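Local coordinates for protein glycosyl hydrolase (Rhizobium leguminosarum bv. trifolii, PDB 5NDX) that probably hydrolyses O-glycosidic bonds as an alpha-L-iduronidase of glycoside hydrolase family 39, at residues L270-H275 with Q322-A327; I360-G365 with A489-L494; I288-E293 with I412-A417; G330-T335 with R354-D359. The protein carries 2 engineered substitutions. All blocks are in the same frame, centred on the assembly; numbering follows the deposited sequence.

Interaction 1 of 4, residues L270-H275 with Q322-A327; sequences LGWSDH and QRTIFA. With 8U8 ((2~{R},3~{S},4~{S},5~{R},6~{S})-6-(4-methyl-2-oxidanylidene-chromen-7-yl)oxy-3,4,5-tris(oxidanyl)oxane-2-carboxylic acid), chain M.
Three donors close on the carboxyl group of the bound 8U8. Gly271 N gives its hydrogen to ligand O6 at 3.1 Å, and Trp272 N gives its own to O7 at 2.8 Å, so consecutive amides each take one oxygen. Arg323 adds an almost straight bond from NH1 to the same O6 (3.0 Å), with that oxygen in the guanidinium plane, while NH2 reaches hydroxyl O5 of the sugar at only 2.5 Å. This crowd of donors, one of them charged, would probably favour the ionised acid.

The next shell holds the arginine in place. Its chain bends at chi3 and lays one guanidinium face against Trp272 CB; NH1 and NH2 also bond to Gln269 O and Asp313 O. Arg323 N points straight at a lone pair of Trp272 O (2.9 Å, 171°). Beside it Gln322, extended beyond CG, carries NE2 to a lone pair of Ser273 O at 3.0 Å, and its OE1 takes the amide of Gly319. The Trp272 ring crosses the Gln322 side-chain amide obliquely, planes 51° apart, whereas the His275 ring runs alongside it, planes 3° apart. An alanine in place of Gln322 would probably loosen the Gly271–Asp274 type I turn by removing its side-chain tie to Ser273 O.

Further out, Trp272 stacks with Phe316. The 270-275 loop leads from strand 261-263 of the TIM barrel towards helix 282-300, whereas 322-327 runs into strand 326-330, which pairs with strand 358-362 and packs Phe326 on Met41 and Tyr44 of helix 36-45.

Interaction 2 of 4, residues I360-G365 with A489-L494; sequences IIKKPG and AQEPAL
A beta-strand turning into a helix meets the loop that leads to the edge of the nine-stranded sheet: strand 358-362 gives way to helix 364-372 at the N-cap residue Lys363, and opposite lies the link between helix 480-489 and strand 493-503. Lys362 and Gln490 carry most of the contact. The CG of Lys362 is anti to the carbonyl carbon (chi1 -75°), and a bend at chi3 swings the tip towards Glu491. There NZ forms a salt bridge with Glu491 OE1 at 2.8 Å, approaching from above the carboxylate plane, 27° out of it; Glu491 bends at chi2 to bring its acid to this spot. Pro492 CD lies 4.1 Å from the same NZ. Gln490, extended beyond CG, crosses the lysine at about a right angle, with its CB 4.0 Å from Lys362 CB and the end of its side chain beside Ile361. One water ties the two backbones, donating to Lys362 O and to Gln490 O, each at 2.8 Å.

Glu370 of helix 364-372 is a second acidic partner for Lys362 NZ. A methionine in place of Lys362 removes the ammonium shared by Glu491 and Glu370 and would probably weaken the join between strand and loop. With two carboxylates round it in a buried setting, the amine is likely to stay protonated, and its positive charge probably offsets the cost of burying the acidic groups beside it.

Interaction 3 of 4, residues I288-E293 with I412-A417; sequences IARIIE and IHSVDA
Helix 282-300 of the TIM barrel packs here on the end of strand 407-413, part of the large beta-sheet that accompanies the barrel, and the contact divides into a greasy half and a charged half.

The apolar half is built round Ile412. Its CG1 touches Ala289 CB at 3.8 Å, while CD1 sits against the helix backbone, 3.7 Å from Ala289 O, and also meets Glu293 CB, one turn further on, at 3.9 Å. The other branch, CG2, lies beside Arg290 N. Glu293 lends only its aliphatic base to this, since its carboxylate turns to Arg297. Leu519 of strand 518-526 packs on both Ala289 and Ile412.

The polar half belongs to Arg290. Its CG is anti to the backbone N (chi1 164°) and the chain stays extended to NE, so the guanidinium reaches past Ser414, whose OG rests 3.4 Å from Arg290 CD. Val415 CA and Asp416 N lie over one face of the guanidinium. NH1 makes a weak bond to Ser414 O. Arg290 NE and Asp416 OD1 form a salt bridge, and Thr235 OG1 bonds to both atoms, bracing the pair from helix 235-252.

This is not the side-on, coplanar pairing of arginine and acid: the two planes stand 88° apart, and the single oxygen OD1 takes NE at 3.1 Å and, more weakly, NH2 at 3.3 Å.

Interaction 4 of 4, residues G330-T335 with R354-D359; sequences GSRNFT and RTPPFD. Unlike the reference sequence in segment 354-359: Thr355 (reference Ala). With SO4 (sulfate ion), chain J.
Arg332 leaves the backbone with CB pointing at the opposing segment 354-359 and lying near O1 of a sulfate, and CG goes anti to the carbonyl carbon (chi1 -54°). That sets CG against the ring of Pro356, 3.7 Å from its CG, and the next carbon, Arg332 CD, lies 3.9 Å from Pro356 CD. A bend at chi3 (78°) then carries the guanidinium alongside Thr355. Arg332 NE makes a weak bond to O1 of the sulfate at 3.0 Å, and NH2 another weak one to O2 at 3.4 Å; the ion probably comes from the crystallisation liquor. NH1 has stronger partners, salt bridges to Glu37 and Glu35. The guanidinium is sandwiched: CE2 of Phe334 stands over the centre of one face, while CG2 of Thr355, an alanine in the reference sequence, approaches the other, 4.0 Å from NH1.

Nearer the strands, Ser331 OG closes on Pro356 CB at 3.3 Å. A water bridges this hydroxyl to Pro357 O, donating to the carbonyl at 2.6 Å. Gly330 belongs where it is, because a beta-carbon there would clash with Pro357 O. Beyond Arg332, Asn333 OD1 accepts from both N and OG1 of Thr335, the first bond closing an Asx turn.

All this lies at the solvent-facing end of a beta-hairpin, where strands 326-330 and 358-362 part into a long connection whose middle, 336-350, is not modelled.

In the fold
Interaction 1 alone among the four touches 8U8; its Leu270 side chain is about 7 Å from that of Gln146, the altered residue at the predicted proton-donor position. Interactions 1, 2 and 4 share the two-stranded sheet 326-330/358-362. Ala327 N lies 2.8 Å from Ile361 O, and Lys363 NZ reaches Gln322 O at 2.9 Å, so the lysine of interaction 2 bonds to the backbone just before the ligand-binding arginine and probably helps to fix it. Thr335 CG2 of interaction 4 comes within 4.0 Å of Trp272 CH2. Elsewhere, Gly365 CA meets Ile288 CD1 at 3.8 Å, joining interaction 2 to interaction 3. Interactions 3 and 4 stand apart, their centres 33 Å from each other.

Interaction 1 of 4, residues L270-H275 with Q322-A327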
# COMPACT_ATOMS: atom_id res chain seq x y z
N LEU A 270 1.02 16.65 -3.23
CA LEU A 270 2.47 16.80 -3.01
C LEU A 270 2.81 17.24 -1.59
O LEU A 270 2.01 17.92 -0.94
CB LEU A 270 3.11 17.76 -4.03
CG LEU A 270 3.27 17.13 -5.41
CD1 LEU A 270 2.82 18.04 -6.58
CD2 LEU A 270 4.71 16.58 -5.62
N GLY A 271 3.99 16.84 -1.12
CA GLY A 271 4.53 17.33 0.19
C GLY A 271 4.01 16.57 1.43
O GLY A 271 3.17 17.06 2.17
N TRP A 272 4.55 15.37 1.64
CA TRP A 272 4.05 14.45 2.67
C TRP A 272 4.02 15.02 4.06
O TRP A 272 3.17 14.64 4.90
CB TRP A 272 4.92 13.17 2.70
CG TRP A 272 6.25 13.28 3.37
CD1 TRP A 272 7.46 13.54 2.77
CD2 TRP A 272 6.54 13.12 4.76
NE1 TRP A 272 8.45 13.55 3.70
CE2 TRP A 272 7.92 13.30 4.93
CE3 TRP A 272 5.76 12.85 5.88
CZ2 TRP A 272 8.54 13.21 6.16
CZ3 TRP A 272 6.36 12.77 7.12
CH2 TRP A 272 7.73 12.96 7.26
N SER A 273 5.01 15.86 4.36
CA SER A 273 5.18 16.35 5.72
C SER A 273 4.37 17.62 6.04
O SER A 273 4.32 18.04 7.20
CB SER A 273 6.66 16.60 6.03
OG SER A 273 7.13 17.71 5.27
N ASP A 274 3.71 18.24 5.08
CA ASP A 274 2.77 19.33 5.39
C ASP A 274 1.57 18.76 6.14
O ASP A 274 1.30 17.56 6.05
CB ASP A 274 2.30 19.98 4.10
CG ASP A 274 3.40 20.77 3.42
OD1 ASP A 274 4.20 21.35 4.16
OD2 ASP A 274 3.44 20.83 2.18
N HIS A 275 0.89 19.59 6.94
CA HIS A 275 -0.23 19.13 7.74
C HIS A 275 -1.55 19.30 6.97
O HIS A 275 -1.94 20.42 6.65
CB HIS A 275 -0.26 19.83 9.08
CG HIS A 275 0.96 19.57 9.86
ND1 HIS A 275 1.16 18.39 10.55
CD2 HIS A 275 2.11 20.28 9.99
CE1 HIS A 275 2.34 18.42 11.13
NE2 HIS A 275 2.93 19.55 10.81
N GLN A 322 -0.05 14.12 8.54
CA GLN A 322 0.91 13.93 7.45
C GLN A 322 0.53 12.76 6.56
O GLN A 322 -0.36 12.00 6.95
CB GLN A 322 2.28 13.79 8.10
CG GLN A 322 2.67 15.12 8.76
CD GLN A 322 3.97 15.04 9.53
OE1 GLN A 322 4.23 14.07 10.24
NE2 GLN A 322 4.80 16.02 9.35
N ARG A 323 1.14 12.63 5.38
CA ARG A 323 0.81 11.54 4.45
C ARG A 323 1.55 10.29 4.85
O ARG A 323 2.65 9.94 4.32
CB ARG A 323 1.14 11.91 3.04
CG ARG A 323 0.74 10.87 1.98
CD ARG A 323 0.92 11.55 0.59
NE ARG A 323 2.19 11.33 0.24
CZ ARG A 323 3.05 12.09 -0.40
NH1 ARG A 323 2.83 13.26 -0.99
NH2 ARG A 323 4.22 11.53 -0.47
N THR A 324 0.99 9.68 5.86
CA THR A 324 1.59 8.52 6.54
C THR A 324 0.45 7.55 6.83
O THR A 324 -0.72 7.96 7.04
CB THR A 324 2.29 8.92 7.86
OG1 THR A 324 1.34 9.34 8.83
CG2 THR A 324 3.26 10.10 7.64
N ILE A 325 0.78 6.27 6.82
CA ILE A 325 -0.17 5.23 7.07
C ILE A 325 -0.30 4.91 8.57
O ILE A 325 -1.22 4.15 8.96
CB ILE A 325 0.12 3.93 6.26
CG1 ILE A 325 1.57 3.48 6.35
CG2 ILE A 325 -0.34 4.12 4.83
CD1 ILE A 325 1.85 2.08 5.91
N PHE A 326 0.60 5.44 9.39
CA PHE A 326 0.42 5.35 10.85
C PHE A 326 0.58 6.72 11.46
O PHE A 326 1.31 7.53 10.93
CB PHE A 326 1.47 4.44 11.51
CG PHE A 326 1.45 3.01 11.00
CD1 PHE A 326 2.19 2.68 9.90
CD2 PHE A 326 0.71 2.04 11.64
CE1 PHE A 326 2.19 1.39 9.42
CE2 PHE A 326 0.67 0.74 11.14
CZ PHE A 326 1.42 0.42 10.03
N ALA A 327 -0.11 6.94 12.58
CA ALA A 327 0.16 8.04 13.48
C ALA A 327 1.17 7.58 14.54
O ALA A 327 0.93 6.64 15.30
CB ALA A 327 -1.13 8.51 14.11
C15 8U8 M . 11.30 19.68 -5.91
C13 8U8 M . 10.28 19.10 -6.70
C14 8U8 M . 9.92 19.74 -7.89
C16 8U8 M . 8.95 19.18 -8.73
O9 8U8 M . 8.67 19.82 -9.74
O8 8U8 M . 8.31 18.01 -8.39
C11 8U8 M . 8.71 17.30 -7.29
C10 8U8 M . 8.14 16.04 -7.05
C12 8U8 M . 9.70 17.84 -6.42
C7 8U8 M . 10.10 17.06 -5.32
C8 8U8 M . 9.53 15.81 -5.09
C9 8U8 M . 8.54 15.29 -5.94
O2 8U8 M . 7.98 14.04 -5.77
C5 8U8 M . 7.88 13.34 -4.47
O1 8U8 M . 7.35 14.25 -3.49
C1 8U8 M . 7.49 13.93 -2.16
C6 8U8 M . 6.25 14.36 -1.62
O7 8U8 M . 6.25 14.67 -0.44
O6 8U8 M . 5.30 14.36 -2.38
C2 8U8 M . 7.58 12.41 -1.81
O5 8U8 M . 6.26 11.83 -1.89
C3 8U8 M . 8.64 11.62 -2.69
O4 8U8 M . 9.70 11.21 -1.89
C4 8U8 M . 9.16 12.48 -3.89
O3 8U8 M . 9.86 11.58 -4.84

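Interaction 2 of 4, residues I360-G365 with A489-L494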
# COMPACT_ATOMS: atom_id res chain seq x y z
N ILE A 360 2.38 3.22 17.45
CA ILE A 360 1.82 3.61 16.17
C ILE A 360 0.40 3.08 16.03
O ILE A 360 0.09 1.95 16.41
CB ILE A 360 2.65 3.14 14.96
CG1 ILE A 360 2.99 1.65 15.01
CG2 ILE A 360 3.89 4.00 14.88
CD1 ILE A 360 3.80 1.18 13.82
N ILE A 361 -0.45 3.96 15.48
CA ILE A 361 -1.82 3.67 15.24
C ILE A 361 -2.10 3.75 13.72
O ILE A 361 -1.73 4.71 13.07
CB ILE A 361 -2.70 4.65 16.01
CG1 ILE A 361 -2.49 4.55 17.52
CG2 ILE A 361 -4.15 4.44 15.69
CD1 ILE A 361 -2.89 3.22 18.15
N LYS A 362 -2.73 2.73 13.18
CA LYS A 362 -3.16 2.70 11.75
C LYS A 362 -4.11 3.76 11.34
O LYS A 362 -5.09 4.03 12.01
CB LYS A 362 -3.85 1.37 11.42
CG LYS A 362 -2.89 0.27 11.29
CD LYS A 362 -3.38 -1.20 11.29
CE LYS A 362 -4.67 -1.52 10.67
NZ LYS A 362 -4.84 -3.04 10.54
N LYS A 363 -3.85 4.31 10.18
CA LYS A 363 -4.64 5.37 9.60
C LYS A 363 -5.33 4.89 8.31
O LYS A 363 -5.00 3.79 7.81
CB LYS A 363 -3.72 6.56 9.29
CG LYS A 363 -3.29 7.33 10.53
CD LYS A 363 -2.18 8.33 10.23
CE LYS A 363 -2.62 9.45 9.30
NZ LYS A 363 -1.43 10.22 8.93
N PRO A 364 -6.24 5.72 7.74
CA PRO A 364 -7.02 5.31 6.58
C PRO A 364 -6.26 5.01 5.33
O PRO A 364 -6.77 4.25 4.51
CB PRO A 364 -8.02 6.45 6.37
CG PRO A 364 -8.21 6.99 7.76
CD PRO A 364 -6.86 6.87 8.42
N GLY A 365 -5.05 5.53 5.17
CA GLY A 365 -4.22 5.19 4.04
C GLY A 365 -3.92 3.68 3.95
O GLY A 365 -3.68 3.17 2.85
N ALA A 489 -10.47 0.73 17.40
CA ALA A 489 -11.00 1.57 16.34
C ALA A 489 -10.18 1.52 15.08
O ALA A 489 -10.75 1.80 14.01
CB ALA A 489 -11.15 3.03 16.80
N GLN A 490 -8.90 1.14 15.15
CA GLN A 490 -8.04 1.25 13.99
C GLN A 490 -8.25 0.13 12.98
O GLN A 490 -7.81 0.27 11.84
CB GLN A 490 -6.55 1.23 14.36
CG GLN A 490 -5.95 -0.17 14.64
CD GLN A 490 -4.51 -0.17 15.09
OE1 GLN A 490 -3.88 -1.26 15.29
NE2 GLN A 490 -3.94 0.98 15.25
N GLU A 491 -8.90 -0.95 13.40
CA GLU A 491 -9.06 -2.13 12.55
C GLU A 491 -10.27 -2.00 11.62
O GLU A 491 -11.33 -1.54 12.05
CB GLU A 491 -9.23 -3.41 13.38
CG GLU A 491 -8.07 -3.75 14.35
CD GLU A 491 -6.69 -3.79 13.72
OE1 GLU A 491 -6.58 -4.00 12.47
OE2 GLU A 491 -5.68 -3.66 14.50
N PRO A 492 -10.12 -2.42 10.36
CA PRO A 492 -11.27 -2.39 9.41
C PRO A 492 -12.47 -3.03 10.10
O PRO A 492 -12.42 -4.18 10.55
CB PRO A 492 -10.78 -3.23 8.25
CG PRO A 492 -9.32 -2.99 8.23
CD PRO A 492 -8.89 -2.87 9.68
N ALA A 493 -13.51 -2.24 10.21
CA ALA A 493 -14.63 -2.55 11.06
C ALA A 493 -15.82 -3.13 10.29
O ALA A 493 -16.20 -2.63 9.22
CB ALA A 493 -15.09 -1.25 11.74
N LEU A 494 -16.45 -4.12 10.90
CA LEU A 494 -17.75 -4.59 10.43
C LEU A 494 -18.87 -3.55 10.68
O LEU A 494 -19.13 -3.14 11.81
CB LEU A 494 -18.11 -5.91 11.13
CG LEU A 494 -17.20 -7.09 10.66
CD1 LEU A 494 -17.32 -8.32 11.56
CD2 LEU A 494 -17.50 -7.48 9.23
O HOH W 1 -7.45 2.94 11.05

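Interaction 3 of 4, residues I288-E293 with I412-A417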
# COMPACT_ATOMS: atom_id res chain seq x y z
N ILE A 288 -8.16 7.62 -2.22
CA ILE A 288 -7.31 6.53 -2.78
C ILE A 288 -8.14 5.58 -3.67
O ILE A 288 -7.74 5.23 -4.80
CB ILE A 288 -6.66 5.72 -1.64
CG1 ILE A 288 -5.55 6.57 -0.95
CG2 ILE A 288 -6.01 4.43 -2.14
CD1 ILE A 288 -5.11 6.05 0.42
N ALA A 289 -9.31 5.17 -3.16
CA ALA A 289 -10.15 4.29 -3.92
C ALA A 289 -10.69 4.97 -5.19
O ALA A 289 -10.79 4.34 -6.27
CB ALA A 289 -11.25 3.71 -3.06
N ARG A 290 -11.03 6.25 -5.08
CA ARG A 290 -11.53 7.00 -6.19
C ARG A 290 -10.49 7.13 -7.31
O ARG A 290 -10.83 6.95 -8.48
CB ARG A 290 -12.01 8.37 -5.73
CG ARG A 290 -12.21 9.39 -6.81
CD ARG A 290 -12.96 10.56 -6.24
NE ARG A 290 -13.00 11.68 -7.15
CZ ARG A 290 -14.04 12.09 -7.87
NH1 ARG A 290 -15.19 11.50 -7.87
NH2 ARG A 290 -13.87 13.12 -8.66
N ILE A 291 -9.26 7.43 -6.96
CA ILE A 291 -8.15 7.46 -7.91
C ILE A 291 -7.96 6.09 -8.63
O ILE A 291 -7.83 5.99 -9.87
CB ILE A 291 -6.88 7.88 -7.22
CG1 ILE A 291 -6.94 9.39 -6.93
CG2 ILE A 291 -5.64 7.58 -8.04
CD1 ILE A 291 -5.94 9.83 -5.89
N ILE A 292 -8.00 5.03 -7.84
CA ILE A 292 -7.95 3.69 -8.38
C ILE A 292 -9.08 3.42 -9.35
O ILE A 292 -8.85 2.95 -10.48
CB ILE A 292 -7.88 2.64 -7.25
CG1 ILE A 292 -6.46 2.70 -6.64
CG2 ILE A 292 -8.28 1.26 -7.77
CD1 ILE A 292 -6.32 2.08 -5.25
N GLU A 293 -10.32 3.74 -8.94
CA GLU A 293 -11.44 3.43 -9.80
C GLU A 293 -11.39 4.22 -11.12
O GLU A 293 -11.75 3.69 -12.18
CB GLU A 293 -12.75 3.65 -9.06
CG GLU A 293 -13.98 3.19 -9.83
CD GLU A 293 -14.56 4.22 -10.79
OE1 GLU A 293 -14.24 5.42 -10.72
OE2 GLU A 293 -15.42 3.79 -11.61
N ILE A 412 -17.52 3.04 -3.26
CA ILE A 412 -16.71 4.20 -2.98
C ILE A 412 -17.62 5.45 -3.03
O ILE A 412 -18.31 5.63 -4.03
CB ILE A 412 -15.65 4.31 -4.07
CG1 ILE A 412 -14.80 3.05 -4.16
CG2 ILE A 412 -14.78 5.55 -3.89
CD1 ILE A 412 -14.12 2.89 -5.50
N HIS A 413 -17.67 6.26 -1.97
CA HIS A 413 -18.43 7.53 -2.04
C HIS A 413 -17.43 8.61 -1.70
O HIS A 413 -17.02 8.74 -0.54
CB HIS A 413 -19.60 7.44 -1.11
CG HIS A 413 -20.67 8.47 -1.31
ND1 HIS A 413 -20.80 9.27 -2.44
CD2 HIS A 413 -21.70 8.80 -0.52
CE1 HIS A 413 -21.86 10.04 -2.32
NE2 HIS A 413 -22.44 9.76 -1.18
N SER A 414 -16.93 9.27 -2.73
CA SER A 414 -15.82 10.16 -2.61
C SER A 414 -15.90 11.22 -3.71
O SER A 414 -16.13 10.89 -4.89
CB SER A 414 -14.50 9.38 -2.72
OG SER A 414 -13.35 10.21 -2.85
N VAL A 415 -15.73 12.48 -3.30
CA VAL A 415 -15.51 13.60 -4.23
C VAL A 415 -14.18 14.30 -3.88
O VAL A 415 -13.65 14.16 -2.75
CB VAL A 415 -16.65 14.65 -4.17
CG1 VAL A 415 -18.00 14.02 -4.61
CG2 VAL A 415 -16.81 15.24 -2.76
N ASP A 416 -13.66 15.08 -4.82
CA ASP A 416 -12.42 15.80 -4.64
C ASP A 416 -12.50 16.77 -3.47
O ASP A 416 -11.56 16.88 -2.68
CB ASP A 416 -12.06 16.53 -5.94
CG ASP A 416 -11.56 15.58 -7.02
OD1 ASP A 416 -11.41 14.37 -6.78
OD2 ASP A 416 -11.30 16.04 -8.12
N ALA A 417 -13.63 17.46 -3.34
CA ALA A 417 -13.75 18.45 -2.26
C ALA A 417 -13.73 17.81 -0.88
O ALA A 417 -14.47 16.84 -0.57
CB ALA A 417 -14.96 19.38 -2.46

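Interaction 4 of 4, residues G330-T335 with R354-D359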
# COMPACT_ATOMS: atom_id res chain seq x y z
N GLY A 330 5.38 9.38 20.17
CA GLY A 330 6.71 9.23 20.79
C GLY A 330 7.51 10.52 20.58
O GLY A 330 6.98 11.48 20.04
N SER A 331 8.78 10.50 20.97
CA SER A 331 9.60 11.71 21.07
C SER A 331 10.40 12.00 19.82
O SER A 331 10.83 13.12 19.65
CB SER A 331 10.56 11.62 22.26
OG SER A 331 11.35 10.44 22.13
N ARG A 332 10.56 11.05 18.90
CA ARG A 332 11.38 11.29 17.72
C ARG A 332 10.62 12.12 16.70
O ARG A 332 9.42 12.12 16.70
CB ARG A 332 11.85 9.98 17.10
CG ARG A 332 12.52 9.11 18.11
CD ARG A 332 12.96 7.81 17.51
NE ARG A 332 14.16 7.95 16.73
CZ ARG A 332 14.73 6.96 16.06
NH1 ARG A 332 14.19 5.74 16.04
NH2 ARG A 332 15.86 7.19 15.40
N ASN A 333 11.34 12.82 15.83
CA ASN A 333 10.75 13.54 14.69
C ASN A 333 11.49 13.14 13.43
O ASN A 333 12.70 13.27 13.36
CB ASN A 333 10.84 15.05 14.88
CG ASN A 333 9.98 15.83 13.87
OD1 ASN A 333 10.14 15.68 12.65
ND2 ASN A 333 9.08 16.66 14.37
N PHE A 334 10.78 12.66 12.41
CA PHE A 334 11.42 12.16 11.21
C PHE A 334 11.34 13.12 10.02
O PHE A 334 11.79 12.77 8.93
CB PHE A 334 10.83 10.78 10.85
CG PHE A 334 10.99 9.72 11.93
CD1 PHE A 334 10.06 9.62 12.95
CD2 PHE A 334 12.07 8.89 11.94
CE1 PHE A 334 10.19 8.67 13.96
CE2 PHE A 334 12.21 7.91 12.92
CZ PHE A 334 11.27 7.81 13.94
N THR A 335 10.79 14.31 10.20
CA THR A 335 10.75 15.34 9.13
C THR A 335 12.12 16.04 9.05
O THR A 335 12.99 15.67 8.28
CB THR A 335 9.72 16.45 9.43
OG1 THR A 335 10.25 17.28 10.47
CG2 THR A 335 8.33 15.91 9.87
N ARG A 354 17.34 0.92 23.85
CA ARG A 354 18.18 2.12 23.61
C ARG A 354 17.33 3.27 23.08
O ARG A 354 17.36 4.38 23.64
CB ARG A 354 19.35 1.89 22.61
CG ARG A 354 20.10 0.56 22.66
CD ARG A 354 20.59 0.11 24.05
NE ARG A 354 21.53 1.05 24.68
CZ ARG A 354 21.31 1.78 25.79
NH1 ARG A 354 20.17 1.70 26.48
NH2 ARG A 354 22.28 2.60 26.22
N THR A 355 16.58 3.00 22.02
CA THR A 355 15.86 4.03 21.28
C THR A 355 14.58 4.46 21.99
O THR A 355 14.02 3.74 22.83
CB THR A 355 15.49 3.60 19.84
OG1 THR A 355 15.34 2.18 19.78
CG2 THR A 355 16.55 4.06 18.83
N PRO A 356 14.12 5.65 21.66
CA PRO A 356 12.89 6.11 22.32
C PRO A 356 11.69 5.15 22.09
O PRO A 356 11.50 4.68 21.00
CB PRO A 356 12.66 7.48 21.70
CG PRO A 356 14.04 7.93 21.32
CD PRO A 356 14.73 6.70 20.84
N PRO A 357 10.93 4.86 23.14
CA PRO A 357 9.75 4.03 22.97
C PRO A 357 8.63 4.76 22.14
O PRO A 357 8.73 5.96 21.88
CB PRO A 357 9.32 3.78 24.41
CG PRO A 357 9.77 4.97 25.15
CD PRO A 357 11.02 5.46 24.49
N PHE A 358 7.63 4.00 21.65
CA PHE A 358 6.66 4.56 20.71
C PHE A 358 5.49 3.66 20.58
O PHE A 358 5.58 2.47 20.87
CB PHE A 358 7.27 4.80 19.29
CG PHE A 358 7.59 3.52 18.56
CD1 PHE A 358 8.76 2.81 18.84
CD2 PHE A 358 6.71 3.00 17.62
CE1 PHE A 358 9.02 1.60 18.21
CE2 PHE A 358 6.97 1.81 17.00
CZ PHE A 358 8.13 1.11 17.28
N ASP A 359 4.39 4.26 20.12
CA ASP A 359 3.22 3.56 19.67
C ASP A 359 2.84 4.12 18.31
O ASP A 359 2.91 5.35 18.08
CB ASP A 359 2.10 3.72 20.68
CG ASP A 359 2.26 2.80 21.89
OD1 ASP A 359 1.94 1.61 21.76
OD2 ASP A 359 2.70 3.28 22.96
S SO4 J . 17.05 9.86 17.84
O1 SO4 J . 15.72 9.77 18.48
O2 SO4 J . 16.87 10.31 16.43
O3 SO4 J . 17.71 8.52 17.89
O4 SO4 J . 17.87 10.85 18.59
O HOH W 2 9.44 8.27 22.87